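Local coordinates for fatty acid/retinol binding protein protein 7, isoform A, confirmed BY transcript evidence (Caenorhabditis elegans, PDB 2W9Y) that probably binds fatty acids such as oleic acid, and retinoids, within a small all-alpha fold, at residues Glu71-Lys74 / Lys75-Asp78; Phe16-Glu19 / Gln20-Ser24. One frame throughout, in Å; residues are numbered along the deposited sequence.

Contact 1 (Glu71-Lys74 / Lys75-Asp78)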
ATOM      1  N   GLU A  71      -0.519   6.415  -8.855  1.00 15.41           N
ATOM      2  CA  GLU A  71       0.398   6.859  -9.919  1.00 16.77           C
ATOM      3  C   GLU A  71       1.846   6.500  -9.587  1.00 16.85           C
ATOM      4  O   GLU A  71       2.625   6.009 -10.444  1.00 16.11           O
ATOM      5  CB  GLU A  71       0.218   8.384 -10.111  1.00 18.00           C
ATOM      6  CG  GLU A  71       1.049   8.994 -11.274  1.00 23.64           C
ATOM      7  CD  GLU A  71       0.637   8.421 -12.629  1.00 26.50           C
ATOM      8  OE1 GLU A  71      -0.542   7.954 -12.755  1.00 26.18           O
ATOM      9  OE2 GLU A  71       1.492   8.435 -13.557  1.00 28.33           O
ATOM     10  N   GLY A  72       2.190   6.722  -8.319  1.00 17.23           N
ATOM     11  CA  GLY A  72       3.492   6.436  -7.771  1.00 16.90           C
ATOM     12  C   GLY A  72       3.847   4.968  -7.797  1.00 16.28           C
ATOM     13  O   GLY A  72       4.998   4.587  -8.133  1.00 18.47           O
ATOM     14  N   ASN A  73       2.878   4.135  -7.450  1.00 14.91           N
ATOM     15  CA  ASN A  73       3.067   2.714  -7.357  1.00 15.18           C
ATOM     16  C   ASN A  73       3.406   2.173  -8.781  1.00 15.57           C
ATOM     17  O   ASN A  73       4.130   1.203  -8.937  1.00 14.51           O
ATOM     18  CB  ASN A  73       1.789   2.025  -6.852  1.00 14.67           C
ATOM     19  CG  ASN A  73       1.518   2.162  -5.370  1.00 13.83           C
ATOM     20  OD1 ASN A  73       0.499   1.630  -4.921  1.00 14.57           O
ATOM     21  ND2 ASN A  73       2.402   2.800  -4.597  1.00 12.23           N
ATOM     22  N   LYS A  74       2.883   2.832  -9.820  1.00 16.00           N
ATOM     23  CA  LYS A  74       3.008   2.265 -11.185  1.00 16.63           C
ATOM     24  C   LYS A  74       4.419   2.168 -11.598  1.00 15.64           C
ATOM     25  O   LYS A  74       4.820   1.141 -12.184  1.00 16.57           O
ATOM     26  CB  LYS A  74       2.272   3.154 -12.211  1.00 15.49           C
ATOM     27  CG  LYS A  74       0.774   3.121 -12.078  1.00 18.74           C
ATOM     28  CD  LYS A  74       0.111   4.061 -13.145  1.00 20.40           C
ATOM     29  CE  LYS A  74      -1.395   4.200 -12.887  1.00 21.82           C
ATOM     30  NZ  LYS A  74      -1.961   5.252 -13.782  1.00 25.35           N
ATOM     31  N   LYS A  75       5.186   3.205 -11.283  1.00 15.42           N
ATOM     32  CA  LYS A  75       6.566   3.323 -11.745  1.00 15.95           C
ATOM     33  C   LYS A  75       7.325   2.099 -11.240  1.00 13.65           C
ATOM     34  O   LYS A  75       8.273   1.635 -11.874  1.00 13.62           O
ATOM     35  CB  LYS A  75       7.194   4.619 -11.194  1.00 17.19           C
ATOM     36  CG  LYS A  75       8.614   4.775 -11.632  1.00 23.06           C
ATOM     37  CD  LYS A  75       9.125   6.219 -11.678  1.00 27.73           C
ATOM     38  CE  LYS A  75      10.457   6.243 -12.439  1.00 27.87           C
ATOM     39  NZ  LYS A  75      10.423   6.409 -13.938  1.00 22.64           N
ATOM     40  N   ARG A  76       6.911   1.586 -10.086  1.00 11.78           N
ATOM     41  CA  ARG A  76       7.700   0.560  -9.398  1.00 10.11           C
ATOM     42  C   ARG A  76       7.644  -0.736 -10.200  1.00  9.60           C
ATOM     43  O   ARG A  76       8.401  -1.639  -9.968  1.00 11.00           O
ATOM     44  CB  ARG A  76       7.121   0.318  -7.992  1.00  7.72           C
ATOM     45  CG  ARG A  76       7.376   1.556  -7.039  1.00  7.26           C
ATOM     46  CD  ARG A  76       6.571   1.461  -5.797  1.00  8.09           C
ATOM     47  NE  ARG A  76       6.845   2.659  -4.916  1.00  9.68           N
ATOM     48  CZ  ARG A  76       7.841   2.736  -4.021  1.00  9.01           C
ATOM     49  NH1 ARG A  76       8.675   1.707  -3.757  1.00 12.06           N
ATOM     50  NH2 ARG A  76       7.988   3.871  -3.317  1.00  9.55           N
ATOM     51  N   LEU A  77       6.667  -0.867 -11.077  1.00  9.09           N
ATOM     52  CA  LEU A  77       6.570  -2.137 -11.846  1.00  9.78           C
ATOM     53  C   LEU A  77       7.392  -2.129 -13.151  1.00  9.59           C
ATOM     54  O   LEU A  77       7.605  -3.192 -13.808  1.00  9.91           O
ATOM     55  CB  LEU A  77       5.095  -2.480 -12.155  1.00 10.23           C
ATOM     56  CG  LEU A  77       4.137  -2.565 -10.962  1.00 11.25           C
ATOM     57  CD1 LEU A  77       2.712  -2.848 -11.407  1.00 15.15           C
ATOM     58  CD2 LEU A  77       4.596  -3.687 -10.107  1.00 11.30           C
ATOM     59  N   ASP A  78       7.857  -0.973 -13.547  1.00 10.03           N
ATOM     60  CA  ASP A  78       8.523  -0.864 -14.884  1.00 10.76           C
ATOM     61  C   ASP A  78       9.751  -1.742 -15.093  1.00 11.70           C
ATOM     62  O   ASP A  78      10.661  -1.770 -14.243  1.00 10.72           O
ATOM     63  CB  ASP A  78       8.911   0.619 -15.219  1.00 12.19           C
ATOM     64  CG  ASP A  78       7.681   1.505 -15.532  1.00 18.34           C
ATOM     65  OD1 ASP A  78       6.551   0.977 -15.782  1.00 20.71           O
ATOM     66  OD2 ASP A  78       7.837   2.769 -15.519  1.00 24.51           O
TER
HETATM   67  O   HOH W   1       3.521   0.039 -14.433  1.00 20.62           O
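The carbonyl oxygen of K74 is gripped twice: the backbone N of L77 donates to K74 O at 2.9 Å, and a water donates to the same oxygen at 2.8 Å. That water also reaches D78 OD1, weakly, a loose bridge at most. One residue earlier, R76 N donates to N73 O at 3.0 Å with an N-H...O angle of 142°, while the bond from K75 N to G72 O is weak. All three span three residues, and a type I turn from K75 to D78 follows, closed by D78 N on K75 O. The R76 side chain, CB 3.3 Å from N73 O and extended as far as NE, carries the guanidinium obliquely past G72 O and the N73 amide to salt bridges with E19 and D137 and a hydrogen bond with N135. The N73 amide bonds to E19 and probably Q20. On the exposed flank the extended K74 chain sets NZ 3.2 Å from E71 OE1 in a salt bridge, on the syn side but tilted 31° out of the carboxylate plane. The helix C-terminus thus unwinds in i to i+3 bonds: backbone N-H groups serve its last carbonyls, water adds to K74 O, and R76 and N73 spend their polar ends on other segments.

Contact 2 (Phe16-Glu19 / Gln20-Ser24)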
ATOM      1  N   PHE A  16       5.825  -1.174   3.001  1.00  8.60           N
ATOM      2  CA  PHE A  16       5.016  -0.031   2.549  1.00  8.17           C
ATOM      3  C   PHE A  16       5.841   0.887   1.602  1.00  8.33           C
ATOM      4  O   PHE A  16       6.908   1.320   1.992  1.00  9.34           O
ATOM      5  CB  PHE A  16       4.515   0.832   3.763  1.00 10.15           C
ATOM      6  CG  PHE A  16       3.119   0.463   4.223  1.00 11.06           C
ATOM      7  CD1 PHE A  16       2.821  -0.818   4.751  1.00 12.66           C
ATOM      8  CD2 PHE A  16       2.089   1.360   4.070  1.00 13.40           C
ATOM      9  CE1 PHE A  16       1.519  -1.149   5.123  1.00 12.64           C
ATOM     10  CE2 PHE A  16       0.804   1.057   4.453  1.00 13.24           C
ATOM     11  CZ  PHE A  16       0.505  -0.202   4.972  1.00 12.41           C
ATOM     12  N   PRO A  17       5.355   1.140   0.380  1.00  7.53           N
ATOM     13  CA  PRO A  17       6.016   2.238  -0.396  1.00  7.76           C
ATOM     14  C   PRO A  17       5.887   3.577   0.307  1.00  8.27           C
ATOM     15  O   PRO A  17       4.949   3.796   1.073  1.00  9.16           O
ATOM     16  CB  PRO A  17       5.242   2.274  -1.711  1.00  8.17           C
ATOM     17  CG  PRO A  17       4.624   0.822  -1.852  1.00  7.92           C
ATOM     18  CD  PRO A  17       4.255   0.492  -0.411  1.00  7.46           C
ATOM     19  N   THR A  18       6.852   4.456   0.063  1.00  8.45           N
ATOM     20  CA  THR A  18       6.899   5.808   0.646  1.00  9.35           C
ATOM     21  C   THR A  18       5.608   6.567   0.414  1.00 10.20           C
ATOM     22  O   THR A  18       5.052   7.213   1.384  1.00 10.42           O
ATOM     23  CB  THR A  18       8.141   6.600   0.178  1.00  8.21           C
ATOM     24  OG1 THR A  18       9.305   5.947   0.754  1.00 10.89           O
ATOM     25  CG2 THR A  18       8.093   8.056   0.760  1.00  7.67           C
ATOM     26  N   GLU A  19       5.086   6.437  -0.811  1.00  9.52           N
ATOM     27  CA  GLU A  19       3.907   7.195  -1.141  1.00 10.42           C
ATOM     28  C   GLU A  19       2.672   6.776  -0.296  1.00 10.36           C
ATOM     29  O   GLU A  19       1.900   7.652   0.108  1.00  8.43           O
ATOM     30  CB  GLU A  19       3.605   7.182  -2.642  1.00 12.25           C
ATOM     31  CG  GLU A  19       3.532   5.740  -3.277  1.00 10.98           C
ATOM     32  CD  GLU A  19       4.880   5.247  -3.855  1.00 12.24           C
ATOM     33  OE1 GLU A  19       4.857   4.472  -4.882  1.00 15.65           O
ATOM     34  OE2 GLU A  19       5.956   5.592  -3.294  1.00 13.46           O
ATOM     35  N   GLN A  20       2.506   5.484   0.004  1.00  9.00           N
ATOM     36  CA  GLN A  20       1.414   5.066   0.905  1.00  9.87           C
ATOM     37  C   GLN A  20       1.598   5.674   2.286  1.00 11.30           C
ATOM     38  O   GLN A  20       0.621   6.113   2.864  1.00 11.25           O
ATOM     39  CB  GLN A  20       1.269   3.529   1.039  1.00  8.90           C
ATOM     40  CG  GLN A  20       0.186   2.876   0.096  1.00  7.88           C
ATOM     41  CD  GLN A  20       0.750   2.575  -1.307  1.00 10.40           C
ATOM     42  OE1 GLN A  20       1.880   2.929  -1.645  1.00 12.54           O
ATOM     43  NE2 GLN A  20      -0.046   1.933  -2.116  1.00 12.60           N
ATOM     44  N   LEU A  21       2.833   5.661   2.817  1.00 10.18           N
ATOM     45  CA  LEU A  21       3.074   6.164   4.168  1.00 11.55           C
ATOM     46  C   LEU A  21       2.876   7.660   4.219  1.00 12.57           C
ATOM     47  O   LEU A  21       2.291   8.162   5.202  1.00 13.28           O
ATOM     48  CB  LEU A  21       4.502   5.815   4.630  1.00 10.32           C
ATOM     49  CG  LEU A  21       4.729   4.331   4.906  1.00  9.11           C
ATOM     50  CD1 LEU A  21       6.241   3.945   5.175  1.00 11.57           C
ATOM     51  CD2 LEU A  21       3.915   3.867   6.113  1.00 14.54           C
ATOM     52  N   GLU A  22       3.325   8.376   3.188  1.00 11.54           N
ATOM     53  CA  GLU A  22       3.192   9.841   3.175  1.00 11.71           C
ATOM     54  C   GLU A  22       1.745  10.172   3.058  1.00 12.03           C
ATOM     55  O   GLU A  22       1.281  11.126   3.732  1.00 11.39           O
ATOM     56  CB  GLU A  22       3.958  10.498   1.988  1.00 12.31           C
ATOM     57  CG  GLU A  22       5.511  10.516   2.204  1.00 14.12           C
ATOM     58  CD  GLU A  22       6.300  11.028   0.985  1.00 19.41           C
ATOM     59  OE1 GLU A  22       5.777  11.047  -0.149  1.00 21.56           O
ATOM     60  OE2 GLU A  22       7.467  11.401   1.148  1.00 20.48           O
ATOM     61  N   PHE A  23       1.009   9.384   2.263  1.00 11.08           N
ATOM     62  CA  PHE A  23      -0.453   9.622   2.168  1.00 10.72           C
ATOM     63  C   PHE A  23      -1.094   9.419   3.545  1.00 11.49           C
ATOM     64  O   PHE A  23      -1.917  10.233   3.996  1.00 12.94           O
ATOM     65  CB  PHE A  23      -1.093   8.690   1.114  1.00  8.99           C
ATOM     66  CG  PHE A  23      -2.587   8.750   1.073  1.00  9.65           C
ATOM     67  CD1 PHE A  23      -3.251   9.807   0.480  1.00 10.00           C
ATOM     68  CD2 PHE A  23      -3.342   7.724   1.640  1.00 12.04           C
ATOM     69  CE1 PHE A  23      -4.613   9.837   0.453  1.00  9.60           C
ATOM     70  CE2 PHE A  23      -4.703   7.755   1.605  1.00 11.46           C
ATOM     71  CZ  PHE A  23      -5.324   8.794   1.012  1.00 10.78           C
ATOM     72  N   SER A  24      -0.753   8.335   4.220  1.00 12.15           N
ATOM     73  CA  SER A  24      -1.391   8.011   5.551  1.00 14.63           C
ATOM     74  C   SER A  24      -1.085   9.081   6.587  1.00 16.65           C
ATOM     75  O   SER A  24      -1.958   9.453   7.352  1.00 17.02           O
ATOM     76  CB  SER A  24      -0.933   6.698   6.135  1.00 14.38           C
ATOM     77  OG  SER A  24      -1.231   5.653   5.261  1.00 22.02           O
TER
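F16 and L21 cross at about a right angle, with F16 CB 3.7 Å from L21 CG and the leucine methyl CD2 lying 3.7 Å from F16 CD2, oblique to the ring. The phenyl plane also stands 86° to the Q20 amide, whose chain passes the ring by its CB, 3.8 Å from F16 CD2. Q20 then bends at chi2 and brings OE1 back over P17, 3.4 Å from the proline CB, while NE2 probably bonds to N73. E19 lies beside Q20, carboxylate and amide planes 29° apart. Its CG sits between the backbone N and the carbonyl carbon (chi1 53°), and the carboxylate goes to N73 and R76. On the outer face, T18 CG2 rests 3.4 Å from E22 OE2, whereas T18 OG1 bonds to D137. Beneath these side chains L21 N donates weakly to P17 O, E22 N meets T18 O at 2.8 Å, and F23 N bonds to E19 O. Q20 O accepts from both S24 N and S24 OG, which approach from opposite faces of its carbonyl plane. F16 also packs on V95 and T98 of helix 82-104, and F23 on helix 60-75. This is the N-terminal end of helix 18-26, with P17 as N-cap; F16 (N') packing on L21 (N4) is the hydrophobic staple of a helix N-terminus.

Contact 2 comes first along the chain, at the start of helix 18-26; contact 1 follows at the end of helix 60-75, where the chain leaves toward helix 82-104. Their centres lie about 13 Å apart, yet they touch directly. R76 NH2 forms a 2.7 Å salt bridge with E19 OE2. N73 OD1 lies 2.9 Å from Q20 NE2 in a probable hydrogen bond, and the R76 guanidinium packs on P17. The N-terminal end of one helix is thus fastened to the C-terminal end of another by polar side chains. Helix 82-104 meets side chains from both contacts, which places them in one packed region of this all-alpha fold of the FAR family.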